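Local coordinates for gamma-glutamyl cyclotransferase (Homo sapiens, PDB 3CRY), which catalyses the formation of 5-oxoproline from gamma-glutamyl dipeptides, may thereby help control glutathione levels, and can trigger cytochrome c release from mitochondria, at residues 14-19 with 83-88; 25-30 with 147-152; 40-45 with 112-117; 106-111 with 122-127. The protein carries 1 engineered substitution. All blocks are in the same frame, centred on the assembly; numbering follows the deposited sequence.

Interaction 1 (14-19 with 83-88)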
# COMPACT_ATOMS: atom_id res chain seq x y z
N GLU A 14 -5.20 -21.30 -5.66
CA GLU A 14 -6.55 -21.65 -5.13
C GLU A 14 -7.66 -20.89 -5.88
O GLU A 14 -7.40 -19.91 -6.58
CB GLU A 14 -6.61 -21.39 -3.62
CG GLU A 14 -7.94 -21.74 -2.96
CD GLU A 14 -7.78 -22.29 -1.55
OE1 GLU A 14 -6.64 -22.33 -1.03
OE2 GLU A 14 -8.82 -22.68 -0.96
N GLU A 15 -8.89 -21.37 -5.71
CA GLU A 15 -10.09 -20.77 -6.28
C GLU A 15 -10.46 -19.46 -5.55
O GLU A 15 -11.15 -18.62 -6.12
CB GLU A 15 -11.23 -21.82 -6.19
CG GLU A 15 -12.66 -21.35 -6.50
CD GLU A 15 -13.19 -21.83 -7.86
OE1 GLU A 15 -13.97 -21.08 -8.49
OE2 GLU A 15 -12.84 -22.96 -8.29
N SER A 16 -9.97 -19.31 -4.32
CA SER A 16 -10.42 -18.22 -3.42
C SER A 16 -9.30 -17.32 -2.92
O SER A 16 -8.12 -17.67 -2.98
CB SER A 16 -11.15 -18.80 -2.21
OG SER A 16 -12.28 -19.53 -2.63
N PHE A 17 -9.68 -16.15 -2.41
CA PHE A 17 -8.75 -15.28 -1.72
C PHE A 17 -9.44 -14.69 -0.49
O PHE A 17 -10.66 -14.70 -0.40
CB PHE A 17 -8.20 -14.18 -2.65
CG PHE A 17 -9.18 -13.09 -2.97
CD1 PHE A 17 -10.14 -13.26 -3.98
CD2 PHE A 17 -9.15 -11.88 -2.26
CE1 PHE A 17 -11.04 -12.25 -4.29
CE2 PHE A 17 -10.06 -10.86 -2.56
CZ PHE A 17 -11.01 -11.03 -3.57
N LEU A 18 -8.64 -14.18 0.43
CA LEU A 18 -9.18 -13.58 1.67
C LEU A 18 -9.02 -12.07 1.60
O LEU A 18 -7.98 -11.57 1.17
CB LEU A 18 -8.45 -14.14 2.88
CG LEU A 18 -8.52 -15.66 3.08
CD1 LEU A 18 -7.69 -16.06 4.26
CD2 LEU A 18 -9.97 -16.13 3.25
N TYR A 19 -10.05 -11.36 2.04
CA TYR A 19 -10.13 -9.89 1.95
C TYR A 19 -10.37 -9.33 3.37
O TYR A 19 -11.32 -9.72 4.03
CB TYR A 19 -11.26 -9.48 0.98
CG TYR A 19 -11.72 -8.03 1.16
CD1 TYR A 19 -10.79 -6.97 1.11
CD2 TYR A 19 -13.06 -7.72 1.35
CE1 TYR A 19 -11.21 -5.64 1.30
CE2 TYR A 19 -13.48 -6.40 1.51
CZ TYR A 19 -12.56 -5.37 1.50
OH TYR A 19 -12.96 -4.07 1.68
N VAL A 83 -12.49 -10.58 8.02
CA VAL A 83 -11.92 -11.29 6.87
C VAL A 83 -13.06 -11.96 6.11
O VAL A 83 -13.83 -12.76 6.69
CB VAL A 83 -10.83 -12.32 7.29
CG1 VAL A 83 -10.31 -13.03 6.07
CG2 VAL A 83 -9.67 -11.59 8.04
N TRP A 84 -13.16 -11.62 4.83
CA TRP A 84 -14.13 -12.21 3.90
C TRP A 84 -13.46 -13.18 2.94
O TRP A 84 -12.39 -12.89 2.40
CB TRP A 84 -14.82 -11.12 3.07
CG TRP A 84 -15.62 -10.13 3.88
CD1 TRP A 84 -15.22 -8.90 4.29
CD2 TRP A 84 -16.96 -10.31 4.38
NE1 TRP A 84 -16.21 -8.29 5.03
CE2 TRP A 84 -17.29 -9.13 5.10
CE3 TRP A 84 -17.91 -11.34 4.29
CZ2 TRP A 84 -18.55 -8.95 5.74
CZ3 TRP A 84 -19.16 -11.17 4.92
CH2 TRP A 84 -19.46 -9.97 5.65
N LYS A 85 -14.10 -14.33 2.70
CA LYS A 85 -13.62 -15.25 1.66
C LYS A 85 -14.36 -14.96 0.37
O LYS A 85 -15.61 -14.95 0.34
CB LYS A 85 -13.86 -16.70 2.09
CG LYS A 85 -13.25 -17.74 1.15
CD LYS A 85 -13.57 -19.13 1.72
CE LYS A 85 -12.64 -20.19 1.18
NZ LYS A 85 -13.19 -21.53 1.55
N MET A 86 -13.60 -14.74 -0.70
CA MET A 86 -14.17 -14.39 -2.00
C MET A 86 -13.56 -15.23 -3.12
O MET A 86 -12.44 -15.74 -2.97
CB MET A 86 -13.93 -12.90 -2.25
CG MET A 86 -14.78 -12.00 -1.34
SD MET A 86 -14.40 -10.24 -1.51
CE MET A 86 -15.11 -9.93 -3.11
N ASN A 87 -14.29 -15.39 -4.22
CA ASN A 87 -13.73 -16.09 -5.38
C ASN A 87 -12.72 -15.23 -6.13
O ASN A 87 -12.90 -14.02 -6.26
CB ASN A 87 -14.82 -16.59 -6.33
CG ASN A 87 -14.27 -17.59 -7.35
OD1 ASN A 87 -13.67 -17.21 -8.35
ND2 ASN A 87 -14.47 -18.87 -7.08
N LYS A 88 -11.65 -15.84 -6.62
CA LYS A 88 -10.62 -15.07 -7.34
C LYS A 88 -11.17 -14.38 -8.60
O LYS A 88 -10.63 -13.36 -9.04
CB LYS A 88 -9.38 -15.93 -7.65
CG LYS A 88 -8.40 -15.98 -6.48
CD LYS A 88 -7.13 -16.73 -6.85
CE LYS A 88 -6.24 -16.90 -5.63
NZ LYS A 88 -5.36 -18.10 -5.75
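K88 runs alongside E14-S16, at the entry to strand 16-19, and its atoms meet the carbonyl oxygens of all three. Its CB lies 3.6 Å from E15 O, the atom that also accepts the backbone N-H of K88 in a nearly straight bond. CG stays beside E15 O and nears S16 O. Beyond it CD is 3.2 Å from E14 O and CE is 3.3 Å from S16 O, while NZ ends as a donor to E14 O at 2.9 Å. A lysine suits this course: its chain, extended beyond CG, is long enough to bring an ammonium group to the chain's first modelled residue.

The two strands are antiparallel neighbours in the five-stranded sheet, with F17-M86 and Y19-W84 as hydrogen-bonded pairs, each joined by two backbone bonds. On its other side L18 bonds through its backbone to R123 of strand 119-126, so the first and last strands of the sheet meet and it closes on itself as a barrel.

One face carries F17, Y19, W84 and M86. The F17 ring turns its edge to N87 O, with CE1 3.2 Å away, and the same CE1 packs on M86 CB. M86 SD lies beside both the F17 and Y19 rings, making an oblique Met-aromatic contact with each; an unbranched, polarisable thioether suits such a place. Beyond it, Y19 CD2 rests 3.8 Å from W84 CD1. Y19, inferred to bind substrate, has its OH bonded to N25 ND2, and W84 NE1 donates to N25 O. On the other face L18 CD2 rests 4.1 Å from K85 CB, on the apolar base of a lysine whose chain runs on extended.

Interaction 2 (25-30 with 147-152)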
# COMPACT_ATOMS: atom_id res chain seq x y z
N ASN A 25 -17.34 -2.05 4.51
CA ASN A 25 -17.42 -3.49 4.22
C ASN A 25 -17.39 -4.41 5.47
O ASN A 25 -17.45 -5.64 5.33
CB ASN A 25 -16.37 -3.93 3.17
CG ASN A 25 -16.75 -3.51 1.74
OD1 ASN A 25 -17.93 -3.28 1.41
ND2 ASN A 25 -15.75 -3.42 0.88
N LEU A 26 -17.33 -3.83 6.66
CA LEU A 26 -17.62 -4.58 7.89
C LEU A 26 -19.07 -5.09 7.94
O LEU A 26 -19.34 -6.09 8.61
CB LEU A 26 -17.39 -3.70 9.13
CG LEU A 26 -15.94 -3.36 9.47
CD1 LEU A 26 -15.93 -2.33 10.62
CD2 LEU A 26 -15.12 -4.62 9.83
N LEU A 27 -19.98 -4.39 7.25
CA LEU A 27 -21.41 -4.74 7.28
C LEU A 27 -21.79 -5.69 6.15
O LEU A 27 -21.56 -5.41 4.98
CB LEU A 27 -22.28 -3.48 7.21
CG LEU A 27 -23.78 -3.75 7.42
CD1 LEU A 27 -24.08 -4.23 8.86
CD2 LEU A 27 -24.58 -2.50 7.07
N THR A 28 -22.37 -6.83 6.52
CA THR A 28 -22.66 -7.89 5.53
C THR A 28 -23.57 -7.38 4.39
O THR A 28 -23.29 -7.64 3.21
CB THR A 28 -23.26 -9.11 6.23
OG1 THR A 28 -22.37 -9.51 7.26
CG2 THR A 28 -23.45 -10.27 5.27
N GLU A 29 -24.64 -6.66 4.73
CA GLU A 29 -25.53 -6.14 3.68
C GLU A 29 -24.85 -5.13 2.76
O GLU A 29 -25.19 -5.04 1.57
CB GLU A 29 -26.83 -5.58 4.24
CG GLU A 29 -27.94 -5.55 3.17
CD GLU A 29 -29.25 -4.94 3.64
OE1 GLU A 29 -29.39 -4.67 4.84
OE2 GLU A 29 -30.15 -4.72 2.79
N ARG A 30 -23.88 -4.38 3.28
CA ARG A 30 -23.15 -3.42 2.47
C ARG A 30 -22.22 -4.13 1.51
O ARG A 30 -22.25 -3.84 0.31
CB ARG A 30 -22.38 -2.40 3.31
CG ARG A 30 -21.47 -1.47 2.48
CD ARG A 30 -22.22 -0.64 1.44
NE ARG A 30 -21.26 0.02 0.55
CZ ARG A 30 -21.56 0.98 -0.32
NH1 ARG A 30 -22.80 1.43 -0.43
NH2 ARG A 30 -20.60 1.51 -1.06
N ALA A 147 -19.51 -3.67 12.72
CA ALA A 147 -18.62 -4.11 13.80
C ALA A 147 -19.42 -4.94 14.82
O ALA A 147 -18.94 -5.96 15.33
CB ALA A 147 -17.96 -2.89 14.47
N LYS A 148 -20.64 -4.51 15.11
CA LYS A 148 -21.47 -5.22 16.08
C LYS A 148 -21.96 -6.55 15.51
O LYS A 148 -21.84 -7.60 16.15
CB LYS A 148 -22.66 -4.33 16.45
CG LYS A 148 -23.59 -4.96 17.45
CD LYS A 148 -24.61 -3.92 17.90
CE LYS A 148 -25.30 -4.38 19.16
NZ LYS A 148 -26.54 -5.07 18.79
N GLU A 149 -22.49 -6.51 14.28
CA GLU A 149 -23.04 -7.69 13.61
C GLU A 149 -22.04 -8.83 13.50
O GLU A 149 -22.39 -10.01 13.67
CB GLU A 149 -23.51 -7.29 12.21
CG GLU A 149 -23.90 -8.42 11.28
CD GLU A 149 -24.19 -7.91 9.87
OE1 GLU A 149 -23.22 -7.61 9.15
OE2 GLU A 149 -25.39 -7.79 9.50
N ASN A 150 -20.80 -8.48 13.16
CA ASN A 150 -19.78 -9.48 12.88
C ASN A 150 -18.84 -9.79 14.05
O ASN A 150 -17.83 -10.46 13.87
CB ASN A 150 -19.07 -9.16 11.55
CG ASN A 150 -19.93 -9.52 10.34
OD1 ASN A 150 -20.54 -10.60 10.28
ND2 ASN A 150 -20.01 -8.61 9.38
N GLY A 151 -19.17 -9.30 15.23
CA GLY A 151 -18.49 -9.71 16.47
C GLY A 151 -17.08 -9.17 16.70
O GLY A 151 -16.24 -9.88 17.25
N LEU A 152 -16.80 -7.92 16.30
CA LEU A 152 -15.50 -7.33 16.67
C LEU A 152 -15.46 -7.14 18.20
O LEU A 152 -16.52 -7.02 18.83
CB LEU A 152 -15.28 -6.00 15.93
CG LEU A 152 -14.63 -6.07 14.55
CD1 LEU A 152 -15.29 -7.01 13.59
CD2 LEU A 152 -14.52 -4.68 13.96
O HOH W 1 -22.09 -11.85 8.72
O HOH W 2 -26.02 -6.76 7.22
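E149 reaches across to T28, and the contact pins the C-terminal end of helix 137-149 to the start of helix 28-34. Its tight part is polar. CG of E149 stands anti to the backbone N (chi1 170°) and the chain runs on extended, the length a glutamate supplies. OE1 takes the backbone N of T28 on its syn lone pair at 2.9 Å, and T28 OG1 donates to it from well above the carboxylate plane at 2.8 Å. Next door, N150 ND2 gives a bond to L26 O at 2.7 Å, in the amide plane and nearly along the C=O axis. An alanine in place of N150 would probably leave L26 O without this donor and the water between N150 OD1 and T28 OG1 less firmly held.

The buried apolar contacts are looser: L26 CD2 meets L152 CD2 at 4.2 Å, crossing at about a right angle, and L26 CD1 lies near A147 CB. G151, with positive phi, is the C-prime residue of the Schellman motif that brings L152 back here. On the exposed side of E149 a second water links its OE2 to E29 N.

The carboxylate of E149, meeting the N-terminal end of helix 28-34, is likely to be favoured by the helix dipole and so to stay ionised.

Interaction 3 (40-45 with 112-117)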
# COMPACT_ATOMS: atom_id res chain seq x y z
N PHE A 40 -18.46 -14.61 5.12
CA PHE A 40 -17.74 -14.36 6.37
C PHE A 40 -16.75 -15.49 6.64
O PHE A 40 -17.10 -16.67 6.57
CB PHE A 40 -18.70 -14.25 7.57
CG PHE A 40 -18.00 -14.05 8.90
CD1 PHE A 40 -17.62 -12.78 9.32
CD2 PHE A 40 -17.70 -15.15 9.72
CE1 PHE A 40 -16.97 -12.60 10.55
CE2 PHE A 40 -17.04 -14.98 10.95
CZ PHE A 40 -16.66 -13.70 11.36
N PHE A 41 -15.50 -15.10 6.96
CA PHE A 41 -14.43 -16.06 7.27
C PHE A 41 -14.01 -15.98 8.74
O PHE A 41 -14.04 -17.00 9.44
CB PHE A 41 -13.25 -15.87 6.32
CG PHE A 41 -12.18 -16.93 6.43
CD1 PHE A 41 -12.34 -18.16 5.80
CD2 PHE A 41 -10.98 -16.66 7.08
CE1 PHE A 41 -11.34 -19.14 5.87
CE2 PHE A 41 -9.97 -17.63 7.16
CZ PHE A 41 -10.15 -18.88 6.55
N CYS A 42 -13.61 -14.80 9.20
CA CYS A 42 -13.30 -14.62 10.64
C CYS A 42 -13.09 -13.15 10.97
O CYS A 42 -12.96 -12.31 10.07
CB CYS A 42 -12.04 -15.40 11.01
SG CYS A 42 -10.51 -14.78 10.29
N VAL A 43 -13.08 -12.85 12.27
CA VAL A 43 -12.67 -11.55 12.80
C VAL A 43 -11.15 -11.61 13.00
O VAL A 43 -10.62 -12.65 13.39
CB VAL A 43 -13.34 -11.29 14.16
CG1 VAL A 43 -12.84 -9.99 14.79
CG2 VAL A 43 -14.86 -11.21 13.97
N ALA A 44 -10.47 -10.51 12.72
CA ALA A 44 -9.01 -10.49 12.86
C ALA A 44 -8.45 -9.12 13.20
O ALA A 44 -9.09 -8.09 12.94
CB ALA A 44 -8.34 -11.06 11.60
N ARG A 45 -7.23 -9.12 13.76
CA ARG A 45 -6.55 -7.90 14.19
C ARG A 45 -5.33 -7.61 13.32
O ARG A 45 -4.48 -8.49 13.12
CB ARG A 45 -6.13 -8.02 15.68
CG ARG A 45 -5.21 -6.89 16.16
CD ARG A 45 -5.08 -6.76 17.68
NE ARG A 45 -4.77 -8.00 18.38
CZ ARG A 45 -4.79 -8.12 19.72
NH1 ARG A 45 -5.10 -7.08 20.49
NH2 ARG A 45 -4.48 -9.28 20.29
N VAL A 112 -2.77 -10.69 9.27
CA VAL A 112 -3.62 -10.38 10.42
C VAL A 112 -3.71 -11.59 11.35
O VAL A 112 -3.39 -12.72 10.95
CB VAL A 112 -5.04 -9.90 9.98
CG1 VAL A 112 -4.93 -8.60 9.14
CG2 VAL A 112 -5.77 -11.00 9.20
N ALA A 113 -4.09 -11.36 12.60
CA ALA A 113 -4.13 -12.41 13.62
C ALA A 113 -5.57 -12.64 14.07
O ALA A 113 -6.28 -11.69 14.39
CB ALA A 113 -3.25 -12.00 14.82
N THR A 114 -5.99 -13.89 14.07
CA THR A 114 -7.32 -14.25 14.56
C THR A 114 -7.32 -14.18 16.09
O THR A 114 -6.26 -14.02 16.72
CB THR A 114 -7.72 -15.66 14.11
OG1 THR A 114 -6.88 -16.62 14.77
CG2 THR A 114 -7.52 -15.83 12.61
N GLN A 115 -8.50 -14.30 16.70
CA GLN A 115 -8.60 -14.30 18.15
C GLN A 115 -8.03 -15.60 18.78
O GLN A 115 -8.00 -15.74 20.00
CB GLN A 115 -10.04 -14.01 18.61
CG GLN A 115 -10.48 -12.57 18.31
CD GLN A 115 -11.93 -12.25 18.65
OE1 GLN A 115 -12.20 -11.42 19.52
NE2 GLN A 115 -12.86 -12.89 17.96
N GLU A 116 -7.57 -16.52 17.95
CA GLU A 116 -6.82 -17.69 18.45
C GLU A 116 -5.32 -17.57 18.13
O GLU A 116 -4.55 -18.53 18.31
CB GLU A 116 -7.42 -19.01 17.94
CG GLU A 116 -7.13 -19.36 16.47
CD GLU A 116 -8.18 -18.84 15.50
OE1 GLU A 116 -8.02 -19.08 14.28
OE2 GLU A 116 -9.15 -18.20 15.94
N GLY A 117 -4.93 -16.39 17.67
CA GLY A 117 -3.53 -16.09 17.38
C GLY A 117 -2.96 -16.77 16.14
O GLY A 117 -1.73 -16.93 16.03
O HOH W 3 -10.79 -14.60 15.09
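The antiparallel pairing of strands 39-46 and 106-114 in the five-stranded sheet is tight at R45 and A113 and opens beyond them, where 106-114 runs into a turn. R45 N donates to A113 O at 2.8 Å, and A113 N returns a bond to R45 O at 2.9 Å. R45 carries its charge outward to a salt bridge with E78. On the sheet face of A44, its CB meets V112 CG2 at 3.5 Å; the small alanine lets the branched valine come close, and V112 also packs on F20. Further back, a classic beta bulge sets F41 and C42 together opposite V83.

C42 SG lies 3.9 Å from T114 CG2, which stands anti to the carbonyl carbon. T114 OG1 sits between the backbone N and the carbonyl carbon (chi1 68°), where it accepts E116 N at 3.3 Å, an ST turn, and it also takes K118 N. The type I turn from T114 to G117 is closed by G117 N to T114 O, with positive phi at its glycine. An alanine in place of T114 would probably leave E116 N and K118 N without this acceptor and open a gap beside C42 SG. Where the strands part, a water joins them, donating to V43 O at 2.6 Å and accepting from Q115 N at 2.8 Å.

Interaction 4 (106-111 with 122-127)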
# COMPACT_ATOMS: atom_id res chain seq x y z
N VAL A 106 -4.81 2.02 -2.96
CA VAL A 106 -3.88 1.06 -3.54
C VAL A 106 -4.17 -0.31 -2.93
O VAL A 106 -4.65 -0.40 -1.76
CB VAL A 106 -2.41 1.50 -3.32
CG1 VAL A 106 -2.02 1.34 -1.84
CG2 VAL A 106 -1.47 0.69 -4.23
N VAL A 107 -3.95 -1.38 -3.71
CA VAL A 107 -4.03 -2.75 -3.19
C VAL A 107 -2.84 -3.05 -2.30
O VAL A 107 -1.70 -2.80 -2.70
CB VAL A 107 -4.06 -3.81 -4.35
CG1 VAL A 107 -4.02 -5.22 -3.78
CG2 VAL A 107 -5.25 -3.60 -5.26
N ILE A 108 -3.11 -3.57 -1.11
CA ILE A 108 -2.04 -4.05 -0.20
C ILE A 108 -2.19 -5.53 0.14
O ILE A 108 -3.25 -6.14 -0.08
CB ILE A 108 -2.00 -3.23 1.12
CG1 ILE A 108 -3.30 -3.40 1.93
CG2 ILE A 108 -1.65 -1.75 0.84
CD1 ILE A 108 -3.27 -2.62 3.26
N GLU A 109 -1.13 -6.12 0.70
CA GLU A 109 -1.21 -7.44 1.32
C GLU A 109 -0.89 -7.21 2.78
O GLU A 109 0.04 -6.46 3.11
CB GLU A 109 -0.17 -8.41 0.72
CG GLU A 109 -0.24 -9.84 1.28
CD GLU A 109 0.87 -10.71 0.72
OE1 GLU A 109 0.80 -11.06 -0.47
OE2 GLU A 109 1.82 -10.98 1.47
N VAL A 110 -1.70 -7.78 3.67
CA VAL A 110 -1.43 -7.68 5.11
C VAL A 110 -1.52 -9.04 5.78
O VAL A 110 -2.17 -9.94 5.28
CB VAL A 110 -2.39 -6.69 5.83
CG1 VAL A 110 -2.10 -5.25 5.42
CG2 VAL A 110 -3.84 -7.07 5.58
N LYS A 111 -0.85 -9.16 6.92
CA LYS A 111 -0.95 -10.37 7.72
C LYS A 111 -1.67 -9.99 9.01
O LYS A 111 -1.28 -9.05 9.70
CB LYS A 111 0.45 -10.94 7.97
CG LYS A 111 1.00 -11.62 6.73
CD LYS A 111 2.50 -11.89 6.81
CE LYS A 111 2.96 -12.66 5.57
NZ LYS A 111 4.40 -13.08 5.67
N CYS A 122 -3.97 -11.61 3.87
CA CYS A 122 -5.16 -11.01 3.24
C CYS A 122 -4.87 -9.91 2.22
O CYS A 122 -3.90 -9.18 2.37
CB CYS A 122 -6.06 -10.38 4.30
SG CYS A 122 -6.74 -11.52 5.51
N ARG A 123 -5.74 -9.79 1.23
CA ARG A 123 -5.80 -8.58 0.39
C ARG A 123 -6.55 -7.48 1.17
O ARG A 123 -7.52 -7.76 1.87
CB ARG A 123 -6.52 -8.90 -0.91
CG ARG A 123 -6.50 -7.81 -2.02
CD ARG A 123 -7.32 -8.28 -3.22
NE ARG A 123 -7.10 -7.48 -4.45
CZ ARG A 123 -6.07 -7.66 -5.29
NH1 ARG A 123 -5.14 -8.58 -5.04
NH2 ARG A 123 -5.95 -6.90 -6.38
N SER A 124 -6.07 -6.24 1.07
CA SER A 124 -6.80 -5.08 1.58
C SER A 124 -6.46 -3.87 0.72
O SER A 124 -5.91 -4.03 -0.39
CB SER A 124 -6.47 -4.84 3.08
OG SER A 124 -7.50 -4.05 3.69
N TYR A 125 -6.80 -2.68 1.22
CA TYR A 125 -6.69 -1.40 0.50
C TYR A 125 -6.38 -0.31 1.48
O TYR A 125 -6.88 -0.35 2.61
CB TYR A 125 -8.01 -1.04 -0.20
CG TYR A 125 -8.42 -2.08 -1.22
CD1 TYR A 125 -7.99 -1.98 -2.55
CD2 TYR A 125 -9.19 -3.19 -0.85
CE1 TYR A 125 -8.34 -2.95 -3.50
CE2 TYR A 125 -9.55 -4.16 -1.79
CZ TYR A 125 -9.11 -4.03 -3.10
OH TYR A 125 -9.46 -4.99 -4.01
N LEU A 126 -5.57 0.66 1.05
CA LEU A 126 -5.44 1.91 1.81
C LEU A 126 -5.16 3.11 0.91
O LEU A 126 -4.77 2.94 -0.26
CB LEU A 126 -4.41 1.75 2.94
CG LEU A 126 -2.97 1.38 2.51
CD1 LEU A 126 -2.22 2.52 1.82
CD2 LEU A 126 -2.19 0.91 3.76
N MET A 127 -5.38 4.32 1.42
CA MET A 127 -5.15 5.55 0.63
C MET A 127 -3.67 5.93 0.71
O MET A 127 -3.06 5.79 1.78
CB MET A 127 -5.97 6.70 1.21
CG MET A 127 -7.45 6.49 1.15
SD MET A 127 -8.27 7.90 1.96
CE MET A 127 -9.95 7.29 1.90
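V107 fills the hollow between R123 and Y125 on one face of the beta hairpin formed by strands 106-114 and 119-126. Its CG1, anti to the backbone N (chi1 175°), sits over the centre of the R123 guanidinium, 3.5 Å from CZ. The other branch, CG2, presses on Y125 CE1 at 3.6 Å. A valine fits because it is forked: CG1 covers the guanidinium, while CG2 reaches both its NH2 and the tyrosine ring.

The opposite face is built from V106, I108, V110, C122, S124 and L126. I108 is the central bump: its CD1 meets L126 CD2 at 3.7 Å, the two side chains crossing at about a right angle, and CG1 lies 3.7 Å from S124 CB. The small serine makes a shallow spot for the isoleucine and sends OG away to F20 O. V106 CG1 lies beside L126 CD1 at 3.9 Å, and V110 CG2 approaches C122 CB at 4.2 Å, so a valine packs on its cross-strand partner at either end of the row. Six backbone bonds, two each for V106-L126, I108-S124 and V110-C122, fix the register.

V107, I108 and E109 also pair with a strand of the second subunit, carrying the sheet across the dimer. R123 NH2 makes salt bridges with D95 of its own chain and with E109 of the second subunit, and Y125 OH bonds to the same D95. Without these acids the charge of R123 would probably be costly to bury; with V107 over one face, they are likely to fix the group's rotation, tying the hairpin to the dimer interface.

From the N terminus, segments 14-19, 25-30 and 40-45 pass before any loop closes. Interaction 1 closes first, when 83-88 returns to the opening strand; it crosses interactions 2 and 3, whose first segments lie within its loop. Interaction 3 closes next, at 112-117, with 106-111 already begun, so it crosses interaction 4; interaction 4, the short hairpin, closes at 122-127 in series after interaction 1. Interaction 2 closes last and encloses both 3 and 4. Interactions 1, 3 and 4 join neighbouring strands of one sheet, with L18 meeting R123 between 1 and 4, whereas interaction 2 fastens the helices beside it, touching 1 through N25 and W84.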